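Local coordinates for protein 2-oxo-1,2-dihydroquinoline 8-monooxygenase, oxygenase component (Pseudomonas putida, PDB 1Z02) that serves as the oxygenase component of a Rieske-type monooxygenase that probably hydroxylates 2-oxoquinoline, using a [2Fe-2S] cluster and a mononuclear iron, at residues P170-E175 / S190-N195; D194-H199 / I331-C336; N215-A220 / M262-F267. All coordinates share one frame; numbering follows the deposited sequence.

Contact 1. Residues P170-E175 / S190-N195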
loop_
_atom_site.group_PDB
_atom_site.type_symbol
_atom_site.label_atom_id
_atom_site.label_comp_id
_atom_site.label_asym_id
_atom_site.label_seq_id
_atom_site.Cartn_x
_atom_site.Cartn_y
_atom_site.Cartn_z
ATOM N N PRO A 170 -17.952 17.463 27.351
ATOM C CA PRO A 170 -17.737 18.897 27.605
ATOM C C PRO A 170 -18.444 19.434 28.854
ATOM O O PRO A 170 -19.366 18.796 29.374
ATOM C CB PRO A 170 -18.254 19.556 26.328
ATOM C CG PRO A 170 -17.941 18.518 25.278
ATOM C CD PRO A 170 -18.363 17.228 25.956
ATOM N N PHE A 171 -17.999 20.602 29.319
ATOM C CA PHE A 171 -18.574 21.257 30.497
ATOM C C PHE A 171 -20.052 21.526 30.247
ATOM O O PHE A 171 -20.428 21.914 29.146
ATOM C CB PHE A 171 -17.862 22.585 30.782
ATOM C CG PHE A 171 -16.365 22.473 30.838
ATOM C CD1 PHE A 171 -15.583 22.884 29.762
ATOM C CD2 PHE A 171 -15.735 21.937 31.960
ATOM C CE1 PHE A 171 -14.197 22.760 29.795
ATOM C CE2 PHE A 171 -14.346 21.807 32.004
ATOM C CZ PHE A 171 -13.577 22.220 30.918
ATOM N N ARG A 172 -20.885 21.327 31.269
ATOM C CA ARG A 172 -22.327 21.530 31.138
ATOM C C ARG A 172 -22.797 22.879 31.660
ATOM O O ARG A 172 -22.235 23.406 32.618
ATOM C CB ARG A 172 -23.092 20.426 31.879
ATOM C CG ARG A 172 -22.716 19.024 31.450
ATOM C CD ARG A 172 -23.457 17.966 32.245
ATOM N NE ARG A 172 -24.896 17.985 32.000
ATOM C CZ ARG A 172 -25.741 17.056 32.441
ATOM N NH1 ARG A 172 -27.038 17.153 32.171
ATOM N NH2 ARG A 172 -25.289 16.024 33.148
ATOM N N PHE A 173 -23.829 23.419 31.013
ATOM C CA PHE A 173 -24.456 24.687 31.390
ATOM C C PHE A 173 -25.949 24.394 31.532
ATOM O O PHE A 173 -26.470 23.501 30.865
ATOM C CB PHE A 173 -24.254 25.755 30.312
ATOM C CG PHE A 173 -22.819 26.139 30.104
ATOM C CD1 PHE A 173 -22.024 25.452 29.189
ATOM C CD2 PHE A 173 -22.250 27.171 30.842
ATOM C CE1 PHE A 173 -20.684 25.783 29.022
ATOM C CE2 PHE A 173 -20.910 27.507 30.680
ATOM C CZ PHE A 173 -20.128 26.814 29.769
ATOM N N PRO A 174 -26.663 25.155 32.376
ATOM C CA PRO A 174 -26.203 26.269 33.208
ATOM C C PRO A 174 -25.351 25.890 34.422
ATOM O O PRO A 174 -24.832 26.769 35.109
ATOM C CB PRO A 174 -27.510 26.940 33.611
ATOM C CG PRO A 174 -28.408 25.775 33.790
ATOM C CD PRO A 174 -28.107 24.928 32.577
ATOM N N GLU A 175 -25.203 24.594 34.685
ATOM C CA GLU A 175 -24.414 24.142 35.828
ATOM C C GLU A 175 -23.120 24.932 36.027
ATOM O O GLU A 175 -22.777 25.320 37.139
ATOM C CB GLU A 175 -24.091 22.649 35.692
ATOM C CG GLU A 175 -23.104 22.146 36.733
ATOM C CD GLU A 175 -22.713 20.700 36.523
ATOM O OE1 GLU A 175 -21.812 20.219 37.239
ATOM O OE2 GLU A 175 -23.306 20.041 35.644
ATOM N N SER A 190 -26.554 19.840 26.714
ATOM C CA SER A 190 -25.628 18.706 26.705
ATOM C C SER A 190 -26.371 17.514 26.103
ATOM O O SER A 190 -27.605 17.520 26.060
ATOM C CB SER A 190 -25.193 18.379 28.138
ATOM O OG SER A 190 -24.393 17.209 28.186
ATOM N N VAL A 191 -25.657 16.500 25.620
ATOM C CA VAL A 191 -26.365 15.350 25.070
ATOM C C VAL A 191 -26.957 14.554 26.242
ATOM O O VAL A 191 -27.758 13.636 26.052
ATOM C CB VAL A 191 -25.453 14.404 24.218
ATOM C CG1 VAL A 191 -24.714 15.182 23.198
ATOM C CG2 VAL A 191 -24.570 13.585 25.086
ATOM N N LEU A 192 -26.576 14.931 27.463
ATOM C CA LEU A 192 -27.074 14.273 28.672
ATOM C C LEU A 192 -28.391 14.881 29.151
ATOM O O LEU A 192 -29.102 14.278 29.954
ATOM C CB LEU A 192 -26.041 14.364 29.808
ATOM C CG LEU A 192 -24.716 13.607 29.661
ATOM C CD1 LEU A 192 -23.843 13.902 30.862
ATOM C CD2 LEU A 192 -24.978 12.110 29.554
ATOM N N ASP A 193 -28.715 16.070 28.650
ATOM C CA ASP A 193 -29.936 16.770 29.041
ATOM C C ASP A 193 -31.217 16.092 28.562
ATOM O O ASP A 193 -31.259 15.481 27.491
ATOM C CB ASP A 193 -29.909 18.217 28.530
ATOM C CG ASP A 193 -28.910 19.077 29.270
ATOM O OD1 ASP A 193 -28.598 20.180 28.782
ATOM O OD2 ASP A 193 -28.450 18.658 30.347
ATOM N N ASP A 194 -32.269 16.200 29.369
ATOM C CA ASP A 194 -33.546 15.614 29.000
ATOM C C ASP A 194 -34.078 16.333 27.762
ATOM O O ASP A 194 -33.939 17.553 27.632
ATOM C CB ASP A 194 -34.547 15.742 30.154
ATOM C CG ASP A 194 -34.314 14.711 31.252
ATOM O OD1 ASP A 194 -35.038 14.751 32.271
ATOM O OD2 ASP A 194 -33.419 13.855 31.093
ATOM N N ASN A 195 -34.680 15.572 26.855
ATOM C CA ASN A 195 -35.238 16.130 25.627
ATOM C C ASN A 195 -34.206 16.720 24.673
ATOM O O ASN A 195 -34.577 17.389 23.705
ATOM C CB ASN A 195 -36.288 17.192 25.963
ATOM C CG ASN A 195 -37.545 16.592 26.559
ATOM O OD1 ASN A 195 -38.318 17.278 27.233
ATOM N ND2 ASN A 195 -37.765 15.306 26.302
HETATM O O HOH W 1 -21.805 18.343 27.760
HETATM O O HOH W 2 -26.398 20.000 30.927
#
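The type I beta turn from Ser190 to Asp193, in the irregular connection leading to strand 196-206, receives the side chain of Arg172 from an earlier part of the same connection. The charged link is a salt bridge: Arg172 NH1 donates to Asp193 OD2 at 2.8 Å with an N-H...O angle of 152°. OD2 lies close to the guanidinium plane, yet carboxylate and guanidinium are turned 42° against each other. A water at the same edge accepts from Arg172 NE at 2.7 Å; its approach to Asp193 OD2 is suspiciously short. The arginine chain bends at chi3 (66°), which places NE beside Ser190, 3.9 Å from Ser190 CB. One face of the guanidinium carries Leu192 CB, offset toward the rim and 3.8 Å from CZ, and the leucine side chain runs across the arginine at about a right angle. An alanine in place of Arg172 would probably leave Asp193 OD2 without its cationic mate and open a gap above Leu192. The other carboxylate oxygen works within the turn: Ser190 N donates to Asp193 OD1 at 2.9 Å from above the carboxylate plane, which ties down the aspartate that meets the arginine. A second water bridges the two segments, bound to Pro170 O and to Ser190 OG. The turn also leans on the sheet, where Val191 packs on Ile331 and Val333. Ser190 OG in turn accepts from Leu192 N at 3.2 Å, the signature of an ST turn superimposed on the type I beta turn.

Contact 2. Residues D194-H199 / I331-C336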
loop_
_atom_site.group_PDB
_atom_site.type_symbol
_atom_site.label_atom_id
_atom_site.label_comp_id
_atom_site.label_asym_id
_atom_site.label_seq_id
_atom_site.Cartn_x
_atom_site.Cartn_y
_atom_site.Cartn_z
ATOM N N ASP A 194 -32.269 16.200 29.369
ATOM C CA ASP A 194 -33.546 15.614 29.000
ATOM C C ASP A 194 -34.078 16.333 27.762
ATOM O O ASP A 194 -33.939 17.553 27.632
ATOM C CB ASP A 194 -34.547 15.742 30.154
ATOM C CG ASP A 194 -34.314 14.711 31.252
ATOM O OD1 ASP A 194 -35.038 14.751 32.271
ATOM O OD2 ASP A 194 -33.419 13.855 31.093
ATOM N N ASN A 195 -34.680 15.572 26.855
ATOM C CA ASN A 195 -35.238 16.130 25.627
ATOM C C ASN A 195 -34.206 16.720 24.673
ATOM O O ASN A 195 -34.577 17.389 23.705
ATOM C CB ASN A 195 -36.288 17.192 25.963
ATOM C CG ASN A 195 -37.545 16.592 26.559
ATOM O OD1 ASN A 195 -38.318 17.278 27.233
ATOM N ND2 ASN A 195 -37.765 15.306 26.302
ATOM N N ALA A 196 -32.921 16.493 24.940
ATOM C CA ALA A 196 -31.881 16.996 24.044
ATOM C C ALA A 196 -31.944 16.129 22.794
ATOM O O ALA A 196 -31.978 14.905 22.891
ATOM C CB ALA A 196 -30.493 16.886 24.701
ATOM N N VAL A 197 -31.986 16.756 21.625
ATOM C CA VAL A 197 -32.038 15.998 20.381
ATOM C C VAL A 197 -30.719 16.132 19.628
ATOM O O VAL A 197 -30.133 17.212 19.583
ATOM C CB VAL A 197 -33.194 16.475 19.472
ATOM C CG1 VAL A 197 -33.213 15.659 18.183
ATOM C CG2 VAL A 197 -34.515 16.342 20.208
ATOM N N VAL A 198 -30.251 15.030 19.049
ATOM C CA VAL A 198 -28.994 15.032 18.310
ATOM C C VAL A 198 -29.159 14.731 16.819
ATOM O O VAL A 198 -29.826 13.768 16.440
ATOM C CB VAL A 198 -28.006 13.979 18.885
ATOM C CG1 VAL A 198 -26.752 13.931 18.043
ATOM C CG2 VAL A 198 -27.653 14.310 20.321
ATOM N N HIS A 199 -28.555 15.566 15.979
ATOM C CA HIS A 199 -28.575 15.369 14.531
ATOM C C HIS A 199 -27.134 15.552 14.102
ATOM O O HIS A 199 -26.457 16.465 14.574
ATOM C CB HIS A 199 -29.446 16.410 13.819
ATOM C CG HIS A 199 -30.919 16.211 14.013
ATOM N ND1 HIS A 199 -31.550 15.018 13.745
ATOM C CD2 HIS A 199 -31.881 17.061 14.443
ATOM C CE1 HIS A 199 -32.843 15.140 14.003
ATOM N NE2 HIS A 199 -33.068 16.368 14.426
ATOM N N ILE A 331 -21.922 16.823 15.520
ATOM C CA ILE A 331 -23.332 16.793 15.875
ATOM C C ILE A 331 -23.815 18.146 16.371
ATOM O O ILE A 331 -23.044 18.947 16.911
ATOM C CB ILE A 331 -23.661 15.720 16.970
ATOM C CG1 ILE A 331 -23.039 16.119 18.311
ATOM C CG2 ILE A 331 -23.198 14.345 16.507
ATOM C CD1 ILE A 331 -23.503 15.293 19.478
ATOM N N LEU A 332 -25.104 18.390 16.163
ATOM C CA LEU A 332 -25.753 19.618 16.603
ATOM C C LEU A 332 -26.812 19.163 17.584
ATOM O O LEU A 332 -27.572 18.234 17.304
ATOM C CB LEU A 332 -26.402 20.354 15.426
ATOM C CG LEU A 332 -25.426 20.928 14.403
ATOM C CD1 LEU A 332 -26.177 21.552 13.254
ATOM C CD2 LEU A 332 -24.526 21.939 15.091
ATOM N N VAL A 333 -26.849 19.813 18.737
ATOM C CA VAL A 333 -27.799 19.460 19.777
ATOM C C VAL A 333 -28.702 20.638 20.114
ATOM O O VAL A 333 -28.255 21.785 20.150
ATOM C CB VAL A 333 -27.053 19.018 21.064
ATOM C CG1 VAL A 333 -28.053 18.552 22.112
ATOM C CG2 VAL A 333 -26.065 17.892 20.743
ATOM N N ARG A 334 -29.980 20.345 20.328
ATOM C CA ARG A 334 -30.960 21.359 20.709
ATOM C C ARG A 334 -32.053 20.667 21.511
ATOM O O ARG A 334 -32.568 19.630 21.094
ATOM C CB ARG A 334 -31.585 22.033 19.488
ATOM C CG ARG A 334 -32.503 23.185 19.876
ATOM C CD ARG A 334 -33.334 23.725 18.729
ATOM N NE ARG A 334 -34.168 24.837 19.186
ATOM C CZ ARG A 334 -33.986 26.105 18.826
ATOM N NH1 ARG A 334 -34.789 27.052 19.294
ATOM N NH2 ARG A 334 -33.011 26.429 17.989
ATOM N N VAL A 335 -32.400 21.228 22.663
ATOM C CA VAL A 335 -33.437 20.633 23.489
ATOM C C VAL A 335 -34.790 20.912 22.852
ATOM O O VAL A 335 -35.160 22.063 22.612
ATOM C CB VAL A 335 -33.411 21.198 24.929
ATOM C CG1 VAL A 335 -34.568 20.615 25.739
ATOM C CG2 VAL A 335 -32.086 20.836 25.601
ATOM N N CYS A 336 -35.516 19.839 22.561
ATOM C CA CYS A 336 -36.823 19.943 21.931
ATOM C C CYS A 336 -37.862 19.257 22.803
ATOM O O CYS A 336 -38.032 18.044 22.731
ATOM C CB CYS A 336 -36.781 19.286 20.549
ATOM S SG CYS A 336 -35.486 19.966 19.426
#
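Leu332 N donates to His199 O at 2.8 Å, nearly along the carbonyl axis and with an N-H...O angle of 170°, and the same oxygen also takes a CA-H...O contact from Ile331 CA. The pair belongs to an antiparallel ladder between strands 196-206 and 325-335, the former an outermost strand, within this chain, of the large sheet of the Bet v 1-like catalytic domain. The register is regular: His199 with Leu332 and Val197 with Arg334 are hydrogen-bonded pairs, while Val198 with Val333 and Ala196 with Val335 are non-hydrogen-bonded. The axes of the two short segments make an angle of 155°, consistent with a twisted antiparallel pair. Val197 N and Arg334 N each donate to the other residue's carbonyl oxygen, at 3.0 and 3.2 Å. Just before strand 196-206, Asn195 has a positive phi (65°), yet its O still accepts from Cys336 N at 2.9 Å, extending the bonding past the strand ends.

Side chains divide by face. His199, Leu332 and Arg334 look to the side covered by helix 339-359, where the histidine ring meets Phe345 and Tyr349, and Val197 shares that face, its CG2 against Cys336 CB at 3.7 Å. On the opposite face Ala196, Val198, Val333 and Val335 form an apolar row. There Ala196 CB touches Val333 CG1 at 3.9 Å, and Val198 CG2 lies equally far from Val333 CG2. Val198 CG1, anti to its backbone N, fits against Ile331 diagonally across on strand 325-335, 3.7 Å from Ile331 CB and 3.8 Å from Ile331 CD1.

Contact 3. Residues N215-A220 / M262-F267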
loop_
_atom_site.group_PDB
_atom_site.type_symbol
_atom_site.label_atom_id
_atom_site.label_comp_id
_atom_site.label_asym_id
_atom_site.label_seq_id
_atom_site.Cartn_x
_atom_site.Cartn_y
_atom_site.Cartn_z
ATOM N N ASN A 215 -7.208 21.205 14.905
ATOM C CA ASN A 215 -7.824 22.077 13.919
ATOM C C ASN A 215 -9.221 22.439 14.409
ATOM O O ASN A 215 -9.675 23.563 14.228
ATOM C CB ASN A 215 -7.904 21.374 12.558
ATOM C CG ASN A 215 -9.050 21.884 11.693
ATOM O OD1 ASN A 215 -10.177 21.396 11.796
ATOM N ND2 ASN A 215 -8.767 22.873 10.834
ATOM N N GLY A 216 -9.879 21.480 15.052
ATOM C CA GLY A 216 -11.225 21.683 15.553
ATOM C C GLY A 216 -11.427 22.928 16.391
ATOM O O GLY A 216 -12.440 23.607 16.240
ATOM N N PHE A 217 -10.484 23.231 17.279
ATOM C CA PHE A 217 -10.612 24.408 18.135
ATOM C C PHE A 217 -9.607 25.511 17.822
ATOM O O PHE A 217 -9.333 26.360 18.665
ATOM C CB PHE A 217 -10.530 24.006 19.618
ATOM C CG PHE A 217 -9.208 23.417 20.034
ATOM C CD1 PHE A 217 -8.182 24.234 20.514
ATOM C CD2 PHE A 217 -9.007 22.035 19.981
ATOM C CE1 PHE A 217 -6.976 23.688 20.935
ATOM C CE2 PHE A 217 -7.805 21.471 20.399
ATOM C CZ PHE A 217 -6.785 22.298 20.880
ATOM N N ASP A 218 -9.083 25.500 16.599
ATOM C CA ASP A 218 -8.134 26.520 16.159
ATOM C C ASP A 218 -8.891 27.849 16.029
ATOM O O ASP A 218 -9.957 27.901 15.408
ATOM C CB ASP A 218 -7.536 26.134 14.807
ATOM C CG ASP A 218 -6.506 27.128 14.336
ATOM O OD1 ASP A 218 -5.332 26.994 14.721
ATOM O OD2 ASP A 218 -6.883 28.060 13.598
ATOM N N ASN A 219 -8.340 28.919 16.602
ATOM C CA ASN A 219 -9.004 30.216 16.563
ATOM C C ASN A 219 -8.624 31.103 15.397
ATOM O O ASN A 219 -9.361 32.027 15.075
ATOM C CB ASN A 219 -8.744 30.991 17.858
ATOM C CG ASN A 219 -9.038 30.169 19.090
ATOM O OD1 ASN A 219 -10.092 29.546 19.195
ATOM N ND2 ASN A 219 -8.108 30.166 20.035
ATOM N N ALA A 220 -7.500 30.832 14.744
ATOM C CA ALA A 220 -7.070 31.706 13.661
ATOM C C ALA A 220 -6.844 31.070 12.284
ATOM O O ALA A 220 -5.704 30.822 11.908
ATOM C CB ALA A 220 -5.811 32.442 14.103
ATOM N N MET A 262 -10.005 22.697 28.826
ATOM C CA MET A 262 -9.791 24.136 28.848
ATOM C C MET A 262 -10.942 24.870 28.180
ATOM O O MET A 262 -11.531 24.385 27.210
ATOM C CB MET A 262 -8.488 24.488 28.124
ATOM C CG MET A 262 -8.475 24.062 26.666
ATOM S SD MET A 262 -6.890 24.285 25.856
ATOM C CE MET A 262 -7.268 25.479 24.627
ATOM N N MET A 263 -11.257 26.039 28.725
ATOM C CA MET A 263 -12.314 26.898 28.210
ATOM C C MET A 263 -11.645 28.162 27.691
ATOM O O MET A 263 -10.908 28.819 28.420
ATOM C CB MET A 263 -13.297 27.264 29.329
ATOM C CG MET A 263 -14.286 28.365 28.972
ATOM S SD MET A 263 -15.712 27.739 28.098
ATOM C CE MET A 263 -15.139 27.525 26.656
ATOM N N GLN A 264 -11.897 28.499 26.431
ATOM C CA GLN A 264 -11.313 29.697 25.846
ATOM C C GLN A 264 -12.268 30.876 26.017
ATOM O O GLN A 264 -13.428 30.819 25.591
ATOM C CB GLN A 264 -11.005 29.449 24.374
ATOM C CG GLN A 264 -10.093 28.252 24.152
ATOM C CD GLN A 264 -9.598 28.153 22.738
ATOM O OE1 GLN A 264 -10.359 27.874 21.811
ATOM N NE2 GLN A 264 -8.312 28.399 22.556
ATOM N N TRP A 265 -11.772 31.938 26.653
ATOM C CA TRP A 265 -12.579 33.128 26.907
ATOM C C TRP A 265 -12.785 33.958 25.644
ATOM O O TRP A 265 -12.246 35.059 25.514
ATOM C CB TRP A 265 -11.937 33.998 28.000
ATOM C CG TRP A 265 -11.736 33.309 29.313
ATOM C CD1 TRP A 265 -10.544 32.985 29.886
ATOM C CD2 TRP A 265 -12.748 32.887 30.231
ATOM N NE1 TRP A 265 -10.749 32.392 31.108
ATOM C CE2 TRP A 265 -12.097 32.320 31.345
ATOM C CE3 TRP A 265 -14.150 32.937 30.225
ATOM C CZ2 TRP A 265 -12.794 31.801 32.447
ATOM C CZ3 TRP A 265 -14.846 32.420 31.324
ATOM C CH2 TRP A 265 -14.164 31.862 32.418
ATOM N N LEU A 266 -13.562 33.422 24.707
ATOM C CA LEU A 266 -13.830 34.129 23.468
ATOM C C LEU A 266 -14.843 35.237 23.697
ATOM O O LEU A 266 -15.713 35.138 24.567
ATOM C CB LEU A 266 -14.342 33.165 22.391
ATOM C CG LEU A 266 -13.388 32.048 21.968
ATOM C CD1 LEU A 266 -13.940 31.393 20.721
ATOM C CD2 LEU A 266 -12.002 32.618 21.689
ATOM N N PHE A 267 -14.713 36.294 22.905
ATOM C CA PHE A 267 -15.586 37.458 22.986
ATOM C C PHE A 267 -15.507 38.175 24.329
ATOM O O PHE A 267 -16.514 38.577 24.918
ATOM C CB PHE A 267 -17.028 37.077 22.629
ATOM C CG PHE A 267 -17.184 36.638 21.200
ATOM C CD1 PHE A 267 -16.998 35.306 20.840
ATOM C CD2 PHE A 267 -17.438 37.573 20.200
ATOM C CE1 PHE A 267 -17.056 34.911 19.508
ATOM C CE2 PHE A 267 -17.498 37.191 18.863
ATOM C CZ PHE A 267 -17.306 35.855 18.518
#
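Two side-chain amides, Asn219 and Gln264, meet tip to tip with like atoms facing in the model: Asn219 ND2 lies 3.1 Å from Gln264 NE2, and Asn219 OD1 lies equally far from Gln264 OE1. Such a pairing is chemically implausible, and one of the two amides is probably turned over, so none of the four amide O and N atoms can be assigned a role as donor or acceptor. The positions of the groups themselves are sounder evidence. Their planes stand 37° apart, and the glutamine reaches across with its chain extended beyond CG.

The contact joins the loop after helix 209-216 to the end of strand 261-264. Leu266 N donates to Gln264 O at 2.8 Å in an inverse gamma turn centred on Trp265, and the CB atoms of Gln264 and Leu266 point to the loop. A short apolar touch accompanies the amides: Phe217 CE1 and Met262 CE are 4.1 Å apart, and the two side chains cross at about a right angle. The methionine bends at chi3 (-116°), which places its CE near the ring. Trp397 of helix 392-404 meets the Phe217 ring edge-to-face.

The iron site is close: the side chain of Phe217 is about 9 Å from the iron. Asp218 binds His108 of the second subunit, a ligand of that subunit's cluster, and makes a weak bond to the iron ligand His221, the aspartate bridge characteristic of Rieske oxygenases. If one amide is turned over, Asn219 and Gln264 could form one or two N-H...O bonds, a polar tie between strand end and loop one residue along the chain from Asp218.

Overall arrangement
Contacts 1 and 2 are neighbours, their centres 10 Å apart; they share Asp194 and Asn195, and the turn of contact 1 rests on the apolar face of contact 2. Both are partly buried, away from annotated sites. Contact 3, its centre about 20 Å from that of contact 1 and 23 Å from that of contact 2, is buried and lies near the mononuclear iron. Contact 1 relies on a salt bridge and water between loops, contact 2 on backbone hydrogen bonds and an apolar row, contact 3 on amides of unsettled hydrogen bonding and a small apolar touch. Contacts 2 and 3 reach the same sheet without touching; Phe171 brushes Met262 of contact 3.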